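RTX toxin RtxA (Vibrio vulnificus MO6-24/O, PDB 6IMP) probably works as a hydrolase-like effector domain of a secreted virulence toxin. Local coordinates at residues A[117-122]-A[202-207]; A[283-286]-A[292-295]. All blocks are in the same frame, centred on the assembly; numbering follows the deposited sequence.

In the fold
Contacts 1 and 2 follow one another along the chain, contact 1 closing before contact 2 opens, with their centres about 10 Å apart. Contact 1 joins helix 112-124 to the C-terminal end of strand 200-204, inside the mixed sheet; contact 2, about 17 Å from the chain centre, folds the loop after the outermost strand 282-283 onto helix 291-302. That helix links them: M295 packs on H122, and L294 CD1 lies 3.8 Å from R205 CD. The C-terminal helix therefore sits against both helix 112-124 and the D204-R205 pair, next to a probable nucleophile elbow at G176, S178 and G180, as in alpha/beta hydrolases.

Contact 1: residues A[117-122]-A[202-207]; sequences SEIRNH and LLDRPM
I119 of helix 112-124 meets the D204-R205 pair at the end of strand 200-204 with a single methyl group. Its CD1 lies 4.2 Å from R205 NH2, at the guanidinium edge and near the plane of that group, and 4.5 Å from D204 OD2. I119 and R205 run alongside each other, pointing opposite ways, and the contact is small and buried, with no hydrogen bond crossing it. The extended outer arm of I119 (chi2 169°) carries CD1 across the gap, for the nearest CA atoms, those of I119 and D204, are 11.0 Å apart.

What the methyl meets is a paired, doubly bonded polar unit. R205 grips D204 side-on with two nitrogens: NE reaches OD1 of D204 at 2.7 Å and NH2 reaches OD2 of D204 at 3.0 Å, both nearly straight. Each oxygen is used on its syn side, with the donors lying somewhat out of the carboxylate plane but the acceptors close to the guanidinium plane. A bend at chi3 (-81°) folds the arginine back onto its neighbour.

Further out, H175 NE2 gives OD2 of D204 a second hydrogen bond, and S291 OG bonds R205 NH2, so partners on a sheet strand and on the C-terminal helix hold the pair in place. H175 also packs against I119, while Y177 touches both D204 and R205. The D204 backbone bonds to G176 and S178, in what is probably a nucleophile elbow (GxSxG), while its side chain stays just short of it; here, at the C-terminal ends of the parallel strands, alpha/beta hydrolases place their active site.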
loop_
_atom_site.group_PDB
_atom_site.type_symbol
_atom_site.label_atom_id
_atom_site.label_comp_id
_atom_site.label_asym_id
_atom_site.label_seq_id
_atom_site.Cartn_x
_atom_site.Cartn_y
_atom_site.Cartn_z
ATOM N N SER A 117 4.727 2.828 10.949
ATOM C CA SER A 117 5.292 3.418 12.163
ATOM C C SER A 117 6.580 4.175 11.880
ATOM O O SER A 117 6.743 5.319 12.291
ATOM C CB SER A 117 5.534 2.341 13.218
ATOM O OG SER A 117 6.628 1.521 12.875
ATOM N N GLU A 118 7.469 3.550 11.125
ATOM C CA GLU A 118 8.661 4.224 10.637
ATOM C C GLU A 118 8.361 5.320 9.588
ATOM O O GLU A 118 9.242 6.110 9.282
ATOM C CB GLU A 118 9.645 3.199 10.053
ATOM C CG GLU A 118 10.289 2.257 11.073
ATOM C CD GLU A 118 11.122 1.153 10.415
ATOM O OE1 GLU A 118 12.083 1.477 9.666
ATOM O OE2 GLU A 118 10.822 -0.043 10.650
ATOM N N ILE A 119 7.149 5.348 9.025
ATOM C CA ILE A 119 6.827 6.257 7.899
ATOM C C ILE A 119 5.976 7.485 8.281
ATOM O O ILE A 119 6.127 8.560 7.683
ATOM C CB ILE A 119 6.134 5.497 6.721
ATOM C CG1 ILE A 119 7.044 4.366 6.211
ATOM C CG2 ILE A 119 5.813 6.442 5.556
ATOM C CD1 ILE A 119 6.390 3.390 5.246
ATOM N N ARG A 120 5.062 7.331 9.234
ATOM C CA ARG A 120 4.057 8.378 9.461
ATOM C C ARG A 120 4.688 9.680 9.970
ATOM O O ARG A 120 4.369 10.778 9.480
ATOM C CB ARG A 120 2.937 7.895 10.393
ATOM C CG ARG A 120 3.342 7.579 11.822
ATOM C CD ARG A 120 2.206 6.893 12.568
ATOM N NE ARG A 120 2.717 5.854 13.465
ATOM C CZ ARG A 120 2.782 5.940 14.796
ATOM N NH1 ARG A 120 2.309 7.018 15.437
ATOM N NH2 ARG A 120 3.310 4.921 15.496
ATOM N N ASN A 121 5.635 9.537 10.895
ATOM C CA ASN A 121 6.295 10.676 11.517
ATOM C C ASN A 121 6.814 11.653 10.468
ATOM O O ASN A 121 6.547 12.853 10.541
ATOM C CB ASN A 121 7.449 10.197 12.399
ATOM C CG ASN A 121 7.800 11.188 13.486
ATOM O OD1 ASN A 121 6.928 11.873 14.020
ATOM N ND2 ASN A 121 9.080 11.256 13.835
ATOM N N HIS A 122 7.501 11.115 9.460
ATOM C CA HIS A 122 8.192 11.931 8.456
ATOM C C HIS A 122 7.230 12.853 7.692
ATOM O O HIS A 122 7.608 13.957 7.312
ATOM C CB HIS A 122 8.971 11.046 7.472
ATOM C CG HIS A 122 10.090 10.261 8.097
ATOM N ND1 HIS A 122 11.365 10.762 8.241
ATOM C CD2 HIS A 122 10.139 8.983 8.542
ATOM C CE1 HIS A 122 12.144 9.835 8.776
ATOM N NE2 HIS A 122 11.425 8.746 8.968
ATOM N N LEU A 202 3.055 7.873 -5.369
ATOM C CA LEU A 202 4.391 7.371 -5.027
ATOM C C LEU A 202 4.394 5.857 -4.990
ATOM O O LEU A 202 3.792 5.255 -4.106
ATOM C CB LEU A 202 4.864 7.916 -3.668
ATOM C CG LEU A 202 6.007 7.147 -2.991
ATOM C CD1 LEU A 202 7.257 7.164 -3.852
ATOM C CD2 LEU A 202 6.304 7.685 -1.608
ATOM N N LEU A 203 5.113 5.255 -5.927
ATOM C CA LEU A 203 5.464 3.841 -5.853
ATOM C C LEU A 203 6.718 3.660 -4.987
ATOM O O LEU A 203 7.845 3.747 -5.476
ATOM C CB LEU A 203 5.701 3.274 -7.261
ATOM C CG LEU A 203 4.516 3.349 -8.250
ATOM C CD1 LEU A 203 4.954 3.004 -9.668
ATOM C CD2 LEU A 203 3.363 2.449 -7.825
ATOM N N ASP A 204 6.507 3.436 -3.695
ATOM C CA ASP A 204 7.605 3.314 -2.723
ATOM C C ASP A 204 8.119 1.881 -2.716
ATOM O O ASP A 204 7.473 1.004 -2.172
ATOM C CB ASP A 204 7.112 3.720 -1.308
ATOM C CG ASP A 204 8.181 3.537 -0.211
ATOM O OD1 ASP A 204 9.369 3.303 -0.551
ATOM O OD2 ASP A 204 7.831 3.639 0.999
ATOM N N ARG A 205 9.291 1.654 -3.298
ATOM C CA ARG A 205 9.927 0.322 -3.268
ATOM C C ARG A 205 8.925 -0.758 -3.701
ATOM O O ARG A 205 8.720 -1.745 -2.990
ATOM C CB ARG A 205 10.465 0.004 -1.867
ATOM C CG ARG A 205 11.517 0.980 -1.361
ATOM C CD ARG A 205 11.745 0.846 0.147
ATOM N NE ARG A 205 10.738 1.562 0.932
ATOM C CZ ARG A 205 10.600 1.493 2.258
ATOM N NH1 ARG A 205 11.421 0.752 2.987
ATOM N NH2 ARG A 205 9.614 2.155 2.857
ATOM N N PRO A 206 8.286 -0.561 -4.866
ATOM C CA PRO A 206 7.175 -1.371 -5.316
ATOM C C PRO A 206 7.483 -2.841 -5.507
ATOM O O PRO A 206 8.632 -3.227 -5.734
ATOM C CB PRO A 206 6.863 -0.775 -6.684
ATOM C CG PRO A 206 8.181 -0.318 -7.156
ATOM C CD PRO A 206 8.716 0.348 -5.935
ATOM N N MET A 207 6.409 -3.627 -5.501
ATOM C CA MET A 207 6.386 -4.963 -6.087
ATOM C C MET A 207 5.960 -4.749 -7.522
ATOM O O MET A 207 4.850 -4.291 -7.756
ATOM C CB MET A 207 5.332 -5.805 -5.376
ATOM C CG MET A 207 4.851 -7.011 -6.152
ATOM S SD MET A 207 3.498 -7.831 -5.305
ATOM C CE MET A 207 4.336 -8.538 -3.891
#

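Contact 2: residues A[283-286]-A[292-295]; sequences QTFY and NRLM
Y286 lays one face of its ring over the first turn of helix 291-302, and this forms the buried part of the contact, shared with L294 and T284. CA of L294 stands 4.0 Å from the ring centroid, 28° off the normal, a CH-pi contact. The carbonyl carbon of R293 lies above the same face near the rim, and L294 N sits over the ring centre. With CG of Y286 anti to its carbonyl carbon (chi1 -69°), the ring brings that face over the helix backbone, while its CE1 edge meets the R293 side chain. CB of L294 adds an apolar contact to CD2 of Y286 at 3.9 Å. Deeper in, T284 CG2 meets L294 CD1 at 4.1 Å, the two side chains crossing at about a right angle. Y298 of the same helix packs against Y286 as well, and its OH forms a weak hydrogen bond with T284 OG1.

The solvent side is built from the exposed residues F285 and R293, though its contacts are no longer. R293 bends at chi2 and chi3 and brings its guanidinium beside the tyrosine, edge toward edge, with CE1 of Y286 3.2 Å from R293 NH1 and the two planes 61° apart. F285 lies on the other face of the Y286 ring, its CD1 offset toward the rim, and its own CE1 is 4.2 Å from R293 NH1. Both F285 and R293 touch a neighbouring molecule in the crystal, which may influence their poses.

The contact appears to rest largely on apolar and CH-pi packing round the buried Y286 ring, with the arginine a steeply inclined, solvent-side border at its edge rather than a stacked cation.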
loop_
_atom_site.group_PDB
_atom_site.type_symbol
_atom_site.label_atom_id
_atom_site.label_comp_id
_atom_site.label_asym_id
_atom_site.label_seq_id
_atom_site.Cartn_x
_atom_site.Cartn_y
_atom_site.Cartn_z
ATOM N N GLN A 283 16.930 5.089 -8.243
ATOM C CA GLN A 283 17.357 4.039 -7.329
ATOM C C GLN A 283 18.055 4.606 -6.097
ATOM O O GLN A 283 18.765 5.608 -6.157
ATOM C CB GLN A 283 18.257 3.014 -8.011
ATOM C CG GLN A 283 18.412 1.734 -7.202
ATOM C CD GLN A 283 19.112 0.640 -7.957
ATOM O OE1 GLN A 283 19.864 0.897 -8.898
ATOM N NE2 GLN A 283 18.897 -0.592 -7.531
ATOM N N THR A 284 17.878 3.891 -4.999
ATOM C CA THR A 284 18.183 4.342 -3.652
ATOM C C THR A 284 19.315 3.445 -3.135
ATOM O O THR A 284 19.510 2.351 -3.655
ATOM C CB THR A 284 16.899 4.173 -2.798
ATOM O OG1 THR A 284 16.067 5.329 -2.935
ATOM C CG2 THR A 284 17.181 3.990 -1.410
ATOM N N PHE A 285 20.059 3.887 -2.122
ATOM C CA PHE A 285 21.064 2.986 -1.482
ATOM C C PHE A 285 20.597 2.220 -0.216
ATOM O O PHE A 285 21.413 1.709 0.577
ATOM C CB PHE A 285 22.428 3.671 -1.297
ATOM C CG PHE A 285 22.372 5.003 -0.624
ATOM C CD1 PHE A 285 22.382 5.097 0.760
ATOM C CD2 PHE A 285 22.416 6.166 -1.375
ATOM C CE1 PHE A 285 22.386 6.335 1.381
ATOM C CE2 PHE A 285 22.421 7.404 -0.764
ATOM C CZ PHE A 285 22.402 7.493 0.614
ATOM N N TYR A 286 19.280 2.022 -0.137
ATOM C CA TYR A 286 18.592 1.527 1.048
ATOM C C TYR A 286 18.005 0.161 0.740
ATOM O O TYR A 286 17.551 -0.088 -0.380
ATOM C CB TYR A 286 17.470 2.477 1.457
ATOM C CG TYR A 286 17.968 3.806 1.981
ATOM C CD1 TYR A 286 18.815 3.860 3.075
ATOM C CD2 TYR A 286 17.563 5.012 1.409
ATOM C CE1 TYR A 286 19.263 5.076 3.573
ATOM C CE2 TYR A 286 18.007 6.229 1.896
ATOM C CZ TYR A 286 18.853 6.260 2.981
ATOM O OH TYR A 286 19.295 7.471 3.473
ATOM N N ASN A 292 12.371 4.082 7.592
ATOM C CA ASN A 292 12.709 5.299 8.286
ATOM C C ASN A 292 13.896 5.976 7.624
ATOM O O ASN A 292 13.817 7.150 7.239
ATOM C CB ASN A 292 13.034 5.005 9.738
ATOM C CG ASN A 292 13.328 6.256 10.517
ATOM O OD1 ASN A 292 12.717 7.304 10.283
ATOM N ND2 ASN A 292 14.292 6.173 11.420
ATOM N N ARG A 293 14.986 5.221 7.484
ATOM C CA ARG A 293 16.196 5.697 6.790
ATOM C C ARG A 293 15.854 6.289 5.395
ATOM O O ARG A 293 16.325 7.374 5.041
ATOM C CB ARG A 293 17.250 4.565 6.661
ATOM C CG ARG A 293 18.110 4.298 7.915
ATOM C CD ARG A 293 19.493 4.971 7.869
ATOM N NE ARG A 293 20.427 4.353 6.907
ATOM C CZ ARG A 293 21.651 4.817 6.611
ATOM N NH1 ARG A 293 21.860 5.461 5.454
ATOM N NH2 ARG A 293 22.668 4.651 7.462
ATOM N N LEU A 294 14.994 5.599 4.644
ATOM C CA LEU A 294 14.589 6.056 3.307
ATOM C C LEU A 294 13.729 7.321 3.363
ATOM O O LEU A 294 13.966 8.282 2.616
ATOM C CB LEU A 294 13.848 4.941 2.561
ATOM C CG LEU A 294 13.223 5.310 1.207
ATOM C CD1 LEU A 294 13.438 4.208 0.187
ATOM C CD2 LEU A 294 11.739 5.583 1.352
ATOM N N MET A 295 12.718 7.312 4.227
ATOM C CA MET A 295 11.804 8.448 4.323
ATOM C C MET A 295 12.550 9.714 4.765
ATOM O O MET A 295 12.335 10.795 4.195
ATOM C CB MET A 295 10.624 8.136 5.254
ATOM C CG MET A 295 9.551 7.240 4.631
ATOM S SD MET A 295 8.935 7.771 3.010
ATOM C CE MET A 295 8.088 9.293 3.427
#